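Local coordinates for protein response regulator FixJ (Bradyrhizobium japonicum, PDB 5XSO) that activates transcription of nifA and fixK when switched on by its partner FixL, as the response regulator of an oxygen-sensing two-component system, at residues 42-45 against 49-52; 57-62 against 131-136; 64-69 against 98-103; 75-80 against 87-92. All coordinates share one frame; numbering follows the deposited sequence. Where two conformers were deposited one is given.

The four contacts pack helices or loops around one five-stranded parallel sheet, whose strand order 2-1-3-4-5 is that of a CheY-like receiver domain. Along the chain interaction 1 closes first; interaction 4 then lies within the loop spanned by interaction 3, and that loop within the one spanned by interaction 2. Interactions 3 and 4 are closest, with centres about 9 Å apart; interactions 2 and 3 lie about 21 Å apart, at the two ends of strand 61-65. Phe50 of interaction 1 packs on Leu76 and Met80 of interaction 4. Interaction 3 holds part of the probable magnesium site, whereas interaction 2 is a surface contact with the long helix 119-138, which leads toward the DNA-binding domain.

Interaction 1. Residues 42-45 against 49-52; sequences TLFD and AFLD
The backbone of Phe44, hydrogen-bonded to Val19 and Asp21 of the neighbouring strand and the loop after it, sets its ring against Ala49 and Phe50. Strand 40-44 is an outermost strand of the CheY-like receiver sheet, and after a short turn the chain enters helix 47-53, so the contact folds the helix back over the strand it has just left. Its centre is a T-shaped aromatic pair: the edge of Phe50 points at one face of Phe44, with the planes 83° apart and the centroids separated by 5.3 Å. Phe50 CD1 does the touching, 3.6 Å from Phe44 CE2 and displaced toward the rim of the ring. The same face also receives Phe50 CA, whose CH-pi contact places it 4.0 Å from the centroid of Phe44. With its CG anti to the backbone N (chi1 173°), the Phe50 ring is carried past Phe44 and inward, where Leu76 of helix 73-82 packs against it. Ala49 adds a smaller apolar contact through its methyl group. No hydrogen bond joins the two segments; the contact between them is apolar and aromatic. The backbone oxygen Ala49 O approaches the Phe44 ring obliquely, 3.8 Å from Phe44 CE1, while Ala49 CB lies 4.1 Å from Phe44 CD1.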
loop_
_atom_site.group_PDB
_atom_site.type_symbol
_atom_site.label_atom_id
_atom_site.label_comp_id
_atom_site.label_asym_id
_atom_site.label_seq_id
_atom_site.Cartn_x
_atom_site.Cartn_y
_atom_site.Cartn_z
ATOM N N THR A 42 16.239 -8.662 -6.994
ATOM C CA THR A 42 15.926 -10.022 -6.547
ATOM C C THR A 42 14.933 -10.598 -7.546
ATOM O O THR A 42 14.003 -9.901 -7.948
ATOM C CB THR A 42 15.310 -10.045 -5.142
ATOM O OG1 THR A 42 16.218 -9.459 -4.203
ATOM C CG2 THR A 42 15.019 -11.498 -4.692
ATOM N N LEU A 43 15.125 -11.841 -7.983
ATOM C CA LEU A 43 14.328 -12.335 -9.109
ATOM C C LEU A 43 13.504 -13.533 -8.674
ATOM O O LEU A 43 13.951 -14.328 -7.842
ATOM C CB LEU A 43 15.230 -12.731 -10.289
ATOM C CG LEU A 43 15.949 -11.467 -10.785
ATOM C CD1 LEU A 43 17.340 -11.398 -10.184
ATOM C CD2 LEU A 43 15.970 -11.288 -12.329
ATOM N N PHE A 44 12.321 -13.672 -9.259
ATOM C CA PHE A 44 11.468 -14.819 -8.985
ATOM C C PHE A 44 10.988 -15.404 -10.310
ATOM O O PHE A 44 10.599 -14.655 -11.221
ATOM C CB PHE A 44 10.275 -14.396 -8.111
ATOM C CG PHE A 44 10.676 -13.783 -6.811
ATOM C CD1 PHE A 44 10.814 -14.573 -5.685
ATOM C CD2 PHE A 44 10.934 -12.418 -6.722
ATOM C CE1 PHE A 44 11.179 -14.013 -4.465
ATOM C CE2 PHE A 44 11.295 -11.853 -5.522
ATOM C CZ PHE A 44 11.421 -12.643 -4.389
ATOM N N ASP A 45 11.042 -16.727 -10.440
ATOM C CA ASP A 45 10.508 -17.333 -11.650
ATOM C C ASP A 45 9.151 -17.967 -11.394
ATOM O O ASP A 45 8.508 -18.453 -12.331
ATOM C CB ASP A 45 11.507 -18.358 -12.204
ATOM C CG ASP A 45 11.888 -19.424 -11.186
ATOM O OD1 ASP A 45 11.020 -19.851 -10.398
ATOM O OD2 ASP A 45 13.061 -19.853 -11.185
ATOM N N ALA A 49 6.574 -18.328 -5.115
ATOM C CA ALA A 49 7.843 -17.971 -4.501
ATOM C C ALA A 49 7.871 -16.508 -4.068
ATOM O O ALA A 49 8.369 -16.183 -2.985
ATOM C CB ALA A 49 8.975 -18.268 -5.481
ATOM N N PHE A 50 7.374 -15.608 -4.910
ATOM C CA PHE A 50 7.344 -14.196 -4.529
ATOM C C PHE A 50 6.435 -13.985 -3.319
ATOM O O PHE A 50 6.798 -13.296 -2.358
ATOM C CB PHE A 50 6.879 -13.325 -5.707
ATOM C CG PHE A 50 6.676 -11.891 -5.337
ATOM C CD1 PHE A 50 7.765 -11.048 -5.144
ATOM C CD2 PHE A 50 5.377 -11.381 -5.129
ATOM C CE1 PHE A 50 7.604 -9.723 -4.782
ATOM C CE2 PHE A 50 5.205 -10.056 -4.733
ATOM C CZ PHE A 50 6.319 -9.220 -4.564
ATOM N N LEU A 51 5.236 -14.562 -3.358
ATOM C CA LEU A 51 4.309 -14.351 -2.254
ATOM C C LEU A 51 4.825 -14.981 -0.967
ATOM O O LEU A 51 4.603 -14.435 0.124
ATOM C CB LEU A 51 2.931 -14.894 -2.608
ATOM C CG LEU A 51 2.277 -14.282 -3.831
ATOM C CD1 LEU A 51 1.295 -15.281 -4.387
ATOM C CD2 LEU A 51 1.589 -12.953 -3.516
ATOM N N ASP A 52 5.515 -16.126 -1.070
ATOM C CA ASP A 52 6.143 -16.732 0.099
ATOM C C ASP A 52 7.182 -15.801 0.701
ATOM O O ASP A 52 7.283 -15.679 1.926
ATOM C CB ASP A 52 6.805 -18.059 -0.274
ATOM C CG ASP A 52 5.806 -19.160 -0.574
ATOM O OD1 ASP A 52 4.587 -18.884 -0.687
ATOM O OD2 ASP A 52 6.266 -20.311 -0.712
#

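Interaction 2. Residues 57-62 against 131-136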
loop_
_atom_site.group_PDB
_atom_site.type_symbol
_atom_site.label_atom_id
_atom_site.label_comp_id
_atom_site.label_asym_id
_atom_site.label_seq_id
_atom_site.Cartn_x
_atom_site.Cartn_y
_atom_site.Cartn_z
ATOM N N LEU A 57 10.339 -9.219 2.714
ATOM C CA LEU A 57 11.073 -8.353 1.798
ATOM C C LEU A 57 11.039 -6.899 2.229
ATOM O O LEU A 57 9.995 -6.378 2.627
ATOM C CB LEU A 57 10.525 -8.434 0.362
ATOM C CG LEU A 57 10.636 -9.793 -0.320
ATOM C CD1 LEU A 57 9.731 -9.849 -1.584
ATOM C CD2 LEU A 57 12.145 -10.093 -0.571
ATOM N N SER A 58 12.161 -6.219 2.040
ATOM C CA SER A 58 12.232 -4.787 2.282
ATOM C C SER A 58 11.736 -4.010 1.060
ATOM O O SER A 58 11.626 -4.545 -0.058
ATOM C CB SER A 58 13.655 -4.375 2.610
ATOM O OG SER A 58 14.517 -4.796 1.576
ATOM N N PHE A 59 11.483 -2.715 1.273
ATOM C CA PHE A 59 10.805 -1.900 0.272
ATOM C C PHE A 59 11.518 -1.941 -1.075
ATOM O O PHE A 59 12.746 -1.873 -1.152
ATOM C CB PHE A 59 10.707 -0.452 0.735
ATOM C CG PHE A 59 10.074 0.446 -0.274
ATOM C CD1 PHE A 59 8.716 0.413 -0.497
ATOM C CD2 PHE A 59 10.855 1.313 -1.034
ATOM C CE1 PHE A 59 8.122 1.262 -1.453
ATOM C CE2 PHE A 59 10.305 2.141 -1.970
ATOM C CZ PHE A 59 8.915 2.134 -2.204
ATOM N N GLY A 60 10.740 -2.071 -2.139
ATOM C CA GLY A 60 11.294 -1.972 -3.475
ATOM C C GLY A 60 10.173 -1.958 -4.489
ATOM O O GLY A 60 8.988 -1.990 -4.151
ATOM N N CYS A 61 10.558 -1.904 -5.746
ATOM C CA CYS A 61 9.602 -1.808 -6.840
ATOM C C CYS A 61 9.449 -3.190 -7.471
ATOM O O CYS A 61 10.453 -3.851 -7.771
ATOM C CB CYS A 61 10.071 -0.793 -7.888
ATOM S SG CYS A 61 8.937 -0.533 -9.278
ATOM N N VAL A 62 8.214 -3.611 -7.699
ATOM C CA VAL A 62 7.951 -4.883 -8.373
ATOM C C VAL A 62 7.815 -4.643 -9.875
ATOM O O VAL A 62 7.107 -3.718 -10.312
ATOM C CB VAL A 62 6.692 -5.556 -7.796
ATOM C CG1 VAL A 62 6.395 -6.855 -8.543
ATOM C CG2 VAL A 62 6.830 -5.776 -6.292
ATOM N N ARG A 131 9.972 6.967 -6.184
ATOM C CA ARG A 131 9.875 8.300 -5.601
ATOM C C ARG A 131 8.474 8.566 -5.052
ATOM O O ARG A 131 8.325 9.127 -3.959
ATOM C CB ARG A 131 10.276 9.339 -6.651
ATOM C CG ARG A 131 10.198 10.790 -6.197
ATOM C CD ARG A 131 10.688 11.743 -7.296
ATOM N NE ARG A 131 11.972 11.337 -7.866
ATOM C CZ ARG A 131 12.165 11.016 -9.145
ATOM N NH1 ARG A 131 13.374 10.659 -9.567
ATOM N NH2 ARG A 131 11.152 11.053 -10.004
ATOM N N GLN A 132 7.430 8.151 -5.786
ATOM C CA GLN A 132 6.061 8.399 -5.340
ATOM C C GLN A 132 5.639 7.461 -4.209
ATOM O O GLN A 132 4.844 7.853 -3.349
ATOM C CB GLN A 132 5.075 8.269 -6.506
ATOM C CG GLN A 132 5.517 8.925 -7.804
ATOM C CD GLN A 132 4.887 10.279 -8.071
ATOM O OE1 GLN A 132 5.137 11.240 -7.340
ATOM N NE2 GLN A 132 4.093 10.372 -9.145
ATOM N N ALA A 133 6.105 6.205 -4.218
ATOM C CA ALA A 133 5.692 5.216 -3.219
ATOM C C ALA A 133 6.512 5.270 -1.930
ATOM O O ALA A 133 6.031 4.812 -0.880
ATOM C CB ALA A 133 5.792 3.799 -3.811
ATOM N N GLU A 134 7.740 5.785 -1.984
ATOM C CA GLU A 134 8.597 5.719 -0.808
ATOM C C GLU A 134 7.984 6.400 0.405
ATOM O O GLU A 134 8.021 5.795 1.488
ATOM C CB GLU A 134 9.984 6.295 -1.125
ATOM C CG GLU A 134 11.068 5.852 -0.149
ATOM C CD GLU A 134 12.373 5.486 -0.821
ATOM O OE1 GLU A 134 12.779 6.183 -1.784
ATOM O OE2 GLU A 134 12.997 4.497 -0.379
ATOM N N PRO A 135 7.413 7.612 0.312
ATOM C CA PRO A 135 6.833 8.233 1.514
ATOM C C PRO A 135 5.858 7.341 2.276
ATOM O O PRO A 135 5.971 7.239 3.510
ATOM C CB PRO A 135 6.168 9.494 0.947
ATOM C CG PRO A 135 7.023 9.865 -0.168
ATOM C CD PRO A 135 7.470 8.574 -0.807
ATOM N N ALA A 136 4.931 6.653 1.589
ATOM C CA ALA A 136 4.004 5.789 2.329
ATOM C C ALA A 136 4.723 4.574 2.917
ATOM O O ALA A 136 4.420 4.140 4.039
ATOM C CB ALA A 136 2.852 5.354 1.430
#
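Phe59 reaches from the loop before strand 61-65 to Ala133 and Glu134 on helix 119-138, the last helix packed against the receiver sheet and the one that runs on toward the DNA-binding domain. Phe59 supplies just over half of the surface buried here. Because its chi1 is trans (178°), with CG pointing away from N, the ring extends straight at the helix and meets it with its far end. Ala133 CB sits in the plane of the ring, at its edge, 3.9 Å from Phe59 CZ. The same Phe59 CZ comes to 3.8 Å from the backbone nitrogen Glu134 N, which approaches obliquely. Glu134 slants across the ring: its chain bends at chi2 and brings OE2 to 3.9 Å from Phe59 CD2, with the carboxylate and ring planes 37° apart. Further packing comes from Ile130 and Ala137 of the same helix and from Pro88, which also touches Ala133, so Phe59, Pro88 and Ala133 pack together where the helix meets the loop before strand 89-93. The helix is kinked just after Glu134. The nearby carboxylate makes neither an ion pair nor a hydrogen bond across the contact, which therefore rests on dispersion and on the apolar burial of the phenylalanine ring.

Interaction 3. Residues 64-69 against 98-103; sequences SDVRMP and VPLAVE
The probable magnesium site at the C-terminal end of the receiver sheet borders this contact, in which Val66 packs on Leu100 and the backbone of Ala101 in helix 98-106, and Arg67 on Leu100. Asp65 and Arg67 probably belong to that site together with Asp21 and Asp22; by analogy with other receivers, Asp65, at the end of strand 61-65, is probably the phosphoryl acceptor. Immediately after it, Val66 turns its CG2 onto the helix, 3.6 Å from Leu100 CG. The backbone nitrogen Ala101 N lies 3.8 Å from Val66 CG2. That methyl points away from the residue's own N, while CG1 takes the more crowded place between N and the carbonyl carbon (chi1 60°). Leu100 answers with CD2, which lies 3.5 Å from Arg67 CG and 3.9 Å from Arg67 CD, the two side chains crossing at about a right angle. The guanidinium end of Arg67 is engaged elsewhere, in a salt bridge from NH1 to Asp97. An Asx turn shapes the start of the loop: Arg67 N donates to Asp65 OD1 at 2.9 Å, meeting it from well above the carboxylate plane, 50° out of it. Val66 also packs on Ile91 and Thr93 of strand 89-93. Apolar packing thus holds the residues on either side of the Val66-Arg67 peptide bond, while the turn ties the Asp65 carboxylate to the same loop, which probably helps to set the loop beside the metal site against helix 98-106.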
loop_
_atom_site.group_PDB
_atom_site.type_symbol
_atom_site.label_atom_id
_atom_site.label_comp_id
_atom_site.label_asym_id
_atom_site.label_seq_id
_atom_site.Cartn_x
_atom_site.Cartn_y
_atom_site.Cartn_z
ATOM N N SER A 64 6.708 -7.029 -13.014
ATOM C CA SER A 64 6.175 -8.371 -13.189
ATOM C C SER A 64 5.557 -8.529 -14.572
ATOM O O SER A 64 4.932 -7.596 -15.106
ATOM C CB SER A 64 5.112 -8.675 -12.125
ATOM O OG SER A 64 4.467 -9.937 -12.315
ATOM N N ASP A 65 5.806 -9.687 -15.176
ATOM C CA ASP A 65 5.033 -10.118 -16.344
ATOM C C ASP A 65 3.542 -10.203 -16.043
ATOM O O ASP A 65 3.124 -10.685 -14.985
ATOM C CB ASP A 65 5.554 -11.473 -16.839
ATOM C CG ASP A 65 4.953 -11.863 -18.198
ATOM O OD1 ASP A 65 3.970 -12.634 -18.188
ATOM O OD2 ASP A 65 5.447 -11.404 -19.221
ATOM N N VAL A 66 2.731 -9.765 -17.020
ATOM C CA VAL A 66 1.299 -9.616 -16.854
ATOM C C VAL A 66 0.630 -10.970 -16.747
ATOM O O VAL A 66 -0.454 -11.083 -16.155
ATOM C CB VAL A 66 0.680 -8.821 -18.022
ATOM C CG1 VAL A 66 0.938 -9.531 -19.370
ATOM C CG2 VAL A 66 -0.775 -8.627 -17.806
ATOM N N ARG A 67 1.214 -11.997 -17.367
ATOM C CA ARG A 67 0.597 -13.321 -17.377
ATOM C C ARG A 67 1.490 -14.392 -16.750
ATOM O O ARG A 67 1.609 -15.502 -17.259
ATOM C CB ARG A 67 0.172 -13.687 -18.797
ATOM C CG ARG A 67 -1.176 -13.058 -19.059
ATOM C CD ARG A 67 -1.704 -13.286 -20.422
ATOM N NE ARG A 67 -2.041 -14.674 -20.620
ATOM C CZ ARG A 67 -2.737 -15.118 -21.653
ATOM N NH1 ARG A 67 -3.176 -14.257 -22.571
ATOM N NH2 ARG A 67 -2.998 -16.415 -21.765
ATOM N N MET A 68 2.111 -14.069 -15.620
ATOM C CA MET A 68 2.795 -15.061 -14.795
ATOM C C MET A 68 1.859 -16.228 -14.499
ATOM O O MET A 68 0.757 -16.006 -13.970
ATOM C CB MET A 68 3.243 -14.426 -13.486
ATOM C CG MET A 68 4.580 -13.809 -13.587
ATOM S SD MET A 68 5.817 -15.067 -13.918
ATOM C CE MET A 68 6.148 -15.826 -12.326
ATOM N N PRO A 69 2.226 -17.459 -14.862
ATOM C CA PRO A 69 1.389 -18.621 -14.494
ATOM C C PRO A 69 1.163 -18.686 -12.987
ATOM O O PRO A 69 2.106 -18.765 -12.201
ATOM C CB PRO A 69 2.199 -19.821 -15.006
ATOM C CG PRO A 69 3.601 -19.282 -15.286
ATOM C CD PRO A 69 3.418 -17.843 -15.642
ATOM N N VAL A 98 -2.411 -6.037 -23.166
ATOM C CA VAL A 98 -2.569 -4.683 -22.646
ATOM C C VAL A 98 -3.873 -4.555 -21.844
ATOM O O VAL A 98 -3.896 -3.899 -20.788
ATOM C CB VAL A 98 -2.444 -3.683 -23.811
ATOM C CG1 VAL A 98 -2.949 -2.340 -23.468
ATOM C CG2 VAL A 98 -0.913 -3.587 -24.117
ATOM N N PRO A 99 -4.977 -5.151 -22.288
ATOM C CA PRO A 99 -6.209 -5.015 -21.482
ATOM C C PRO A 99 -6.105 -5.646 -20.109
ATOM O O PRO A 99 -6.749 -5.164 -19.171
ATOM C CB PRO A 99 -7.275 -5.708 -22.336
ATOM C CG PRO A 99 -6.745 -5.562 -23.807
ATOM C CD PRO A 99 -5.238 -5.783 -23.600
ATOM N N LEU A 100 -5.357 -6.739 -19.978
ATOM C CA LEU A 100 -5.113 -7.313 -18.653
ATOM C C LEU A 100 -4.265 -6.370 -17.810
ATOM O O LEU A 100 -4.550 -6.140 -16.620
ATOM C CB LEU A 100 -4.433 -8.661 -18.836
ATOM C CG LEU A 100 -4.196 -9.580 -17.640
ATOM C CD1 LEU A 100 -5.445 -9.689 -16.790
ATOM C CD2 LEU A 100 -3.800 -10.934 -18.207
ATOM N N ALA A 101 -3.211 -5.803 -18.419
ATOM C CA ALA A 101 -2.459 -4.746 -17.768
ATOM C C ALA A 101 -3.359 -3.608 -17.321
ATOM O O ALA A 101 -3.132 -3.005 -16.259
ATOM C CB ALA A 101 -1.383 -4.215 -18.720
ATOM N N VAL A 102 -4.372 -3.272 -18.139
ATOM C CA VAL A 102 -5.289 -2.215 -17.745
ATOM C C VAL A 102 -6.016 -2.599 -16.452
ATOM O O VAL A 102 -6.170 -1.781 -15.539
ATOM C CB VAL A 102 -6.289 -1.926 -18.884
ATOM C CG1 VAL A 102 -7.341 -0.993 -18.381
ATOM C CG2 VAL A 102 -5.563 -1.270 -20.076
ATOM N N GLU A 103 -6.481 -3.839 -16.363
ATOM C CA GLU A 103 -7.173 -4.265 -15.147
ATOM C C GLU A 103 -6.250 -4.144 -13.937
ATOM O O GLU A 103 -6.669 -3.709 -12.855
ATOM C CB GLU A 103 -7.646 -5.711 -15.297
ATOM C CG GLU A 103 -8.986 -5.927 -15.916
ATOM C CD GLU A 103 -10.108 -5.220 -15.156
ATOM O OE1 GLU A 103 -10.426 -5.631 -14.016
ATOM O OE2 GLU A 103 -10.661 -4.253 -15.717
#

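Interaction 4. Residues 75-80 against 87-92; sequences ELLKRM and FPILIM
Met80 can be followed outward from helix 73-82 to the strand it covers. Met80 CB lies 3.9 Å from Ile89 CD1, and Met80 CG comes slightly nearer to the same methyl, at 3.8 Å. SD then passes the ring of Phe50 on helix 47-53. Bends at chi2 and chi3 (-77° and -76°) turn the terminal methyl toward the strand, so that Met80 CE touches both Ile89 CD1 and, at 3.9 Å, Phe87 CB. Ile89 is the hub on the strand side, its CD1 also meeting Leu77 tip to tip, 3.8 Å from Leu77 CD2. Leu76 adds a looser touch, Leu76 CD2 to Ile89 CG2 at 4.2 Å, and Leu77 CD2 stretches on toward Ile91 CD1. On another side of the helix, a salt bridge of 3.0 Å joins Arg79 NH1 to Glu75 OE2 one turn earlier. The contact is buried and wholly apolar. The axes of segments 75-80 and 89-92 run nearly antiparallel (169°), 10.8 Å apart at closest approach, as befits the beta-alpha-beta crossover of strand 61-65, helix 73-82 and strand 89-93 in the CheY-like receiver fold.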
loop_
_atom_site.group_PDB
_atom_site.type_symbol
_atom_site.label_atom_id
_atom_site.label_comp_id
_atom_site.label_asym_id
_atom_site.label_seq_id
_atom_site.Cartn_x
_atom_site.Cartn_y
_atom_site.Cartn_z
ATOM N N GLU A 75 -4.190 -11.112 -10.399
ATOM C CA GLU A 75 -4.079 -11.888 -9.166
ATOM C C GLU A 75 -2.968 -11.333 -8.286
ATOM O O GLU A 75 -3.143 -11.185 -7.062
ATOM C CB GLU A 75 -3.837 -13.365 -9.495
ATOM C CG GLU A 75 -3.928 -14.344 -8.280
ATOM C CD GLU A 75 -5.274 -14.302 -7.521
ATOM O OE1 GLU A 75 -6.207 -15.063 -7.890
ATOM O OE2 GLU A 75 -5.390 -13.528 -6.540
ATOM N N LEU A 76 -1.824 -11.006 -8.902
ATOM C CA LEU A 76 -0.729 -10.375 -8.179
ATOM C C LEU A 76 -1.214 -9.135 -7.443
ATOM O O LEU A 76 -1.018 -8.998 -6.227
ATOM C CB LEU A 76 0.378 -10.013 -9.163
ATOM C CG LEU A 76 1.555 -9.294 -8.512
ATOM C CD1 LEU A 76 2.188 -10.217 -7.518
ATOM C CD2 LEU A 76 2.558 -8.805 -9.577
ATOM N N LEU A 77 -1.895 -8.241 -8.162
ATOM C CA LEU A 77 -2.392 -7.019 -7.533
ATOM C C LEU A 77 -3.399 -7.330 -6.423
ATOM O O LEU A 77 -3.347 -6.728 -5.342
ATOM C CB LEU A 77 -3.009 -6.107 -8.592
ATOM C CG LEU A 77 -2.140 -4.957 -9.100
ATOM C CD1 LEU A 77 -1.892 -3.991 -7.944
ATOM C CD2 LEU A 77 -0.825 -5.465 -9.673
ATOM N N LYS A 78 -4.311 -8.280 -6.651
ATOM C CA LYS A 78 -5.261 -8.628 -5.588
ATOM C C LYS A 78 -4.539 -9.111 -4.335
ATOM O O LYS A 78 -4.867 -8.679 -3.224
ATOM C CB LYS A 78 -6.268 -9.666 -6.090
ATOM C CG LYS A 78 -7.317 -9.024 -6.980
ATOM C CD LYS A 78 -8.497 -9.923 -7.296
ATOM C CE LYS A 78 -9.418 -9.269 -8.330
ATOM N NZ LYS A 78 -10.363 -10.231 -8.979
ATOM N N ARG A 79 -3.534 -9.978 -4.487
ATOM C CA ARG A 79 -2.778 -10.437 -3.316
ATOM C C ARG A 79 -1.982 -9.301 -2.669
ATOM O O ARG A 79 -1.907 -9.218 -1.438
ATOM C CB ARG A 79 -1.827 -11.584 -3.690
ATOM C CG ARG A 79 -2.473 -12.797 -4.360
ATOM C CD ARG A 79 -3.127 -13.757 -3.375
ATOM N NE ARG A 79 -2.526 -15.096 -3.439
ATOM C CZ ARG A 79 -2.783 -16.000 -4.388
ATOM N NH1 ARG A 79 -3.627 -15.719 -5.377
ATOM N NH2 ARG A 79 -2.193 -17.193 -4.356
ATOM N N MET A 80 -1.349 -8.437 -3.470
ATOM C CA MET A 80 -0.496 -7.403 -2.891
ATOM C C MET A 80 -1.283 -6.458 -2.010
ATOM O O MET A 80 -0.803 -6.052 -0.948
ATOM C CB MET A 80 0.248 -6.643 -3.996
ATOM C CG MET A 80 1.229 -7.563 -4.611
ATOM S SD MET A 80 2.651 -7.676 -3.464
ATOM C CE MET A 80 3.512 -6.099 -3.757
ATOM N N PHE A 87 4.612 -1.601 -1.849
ATOM C CA PHE A 87 5.531 -1.662 -3.007
ATOM C C PHE A 87 4.817 -1.201 -4.273
ATOM O O PHE A 87 3.753 -1.728 -4.598
ATOM C CB PHE A 87 6.007 -3.085 -3.249
ATOM C CG PHE A 87 6.830 -3.692 -2.153
ATOM C CD1 PHE A 87 7.386 -4.955 -2.354
ATOM C CD2 PHE A 87 7.050 -3.055 -0.933
ATOM C CE1 PHE A 87 8.150 -5.579 -1.336
ATOM C CE2 PHE A 87 7.811 -3.661 0.060
ATOM C CZ PHE A 87 8.360 -4.921 -0.140
ATOM N N PRO A 88 5.382 -0.283 -5.052
ATOM C CA PRO A 88 4.784 0.003 -6.361
ATOM C C PRO A 88 4.994 -1.176 -7.309
ATOM O O PRO A 88 6.015 -1.889 -7.246
ATOM C CB PRO A 88 5.552 1.247 -6.844
ATOM C CG PRO A 88 6.909 1.148 -6.173
ATOM C CD PRO A 88 6.650 0.448 -4.831
ATOM N N ILE A 89 4.036 -1.372 -8.214
ATOM C CA ILE A 89 4.115 -2.471 -9.172
ATOM C C ILE A 89 4.037 -1.946 -10.613
ATOM O O ILE A 89 3.093 -1.223 -10.974
ATOM C CB ILE A 89 3.007 -3.512 -8.929
ATOM C CG1 ILE A 89 3.089 -4.047 -7.491
ATOM C CG2 ILE A 89 3.166 -4.644 -9.977
ATOM C CD1 ILE A 89 1.769 -4.678 -6.992
ATOM N N LEU A 90 5.006 -2.345 -11.444
ATOM C CA LEU A 90 4.964 -2.110 -12.884
ATOM C C LEU A 90 4.720 -3.438 -13.609
ATOM O O LEU A 90 5.286 -4.478 -13.228
ATOM C CB LEU A 90 6.304 -1.519 -13.387
ATOM C CG LEU A 90 6.800 -0.311 -12.595
ATOM C CD1 LEU A 90 8.151 0.146 -13.178
ATOM C CD2 LEU A 90 5.725 0.838 -12.713
ATOM N N ILE A 91 3.901 -3.402 -14.656
ATOM C CA ILE A 91 3.471 -4.590 -15.384
ATOM C C ILE A 91 4.079 -4.558 -16.774
ATOM O O ILE A 91 3.914 -3.562 -17.497
ATOM C CB ILE A 91 1.931 -4.650 -15.479
ATOM C CG1 ILE A 91 1.301 -4.693 -14.073
ATOM C CG2 ILE A 91 1.507 -5.799 -16.378
ATOM C CD1 ILE A 91 1.655 -5.925 -13.309
ATOM N N MET A 92 4.798 -5.637 -17.151
ATOM C CA MET A 92 5.336 -5.839 -18.491
ATOM C C MET A 92 4.356 -6.697 -19.288
ATOM O O MET A 92 3.820 -7.667 -18.763
ATOM C CB MET A 92 6.710 -6.539 -18.470
ATOM C CG MET A 92 7.688 -5.835 -17.591
ATOM S SD MET A 92 9.246 -6.768 -17.696
ATOM C CE MET A 92 8.833 -8.076 -16.556
#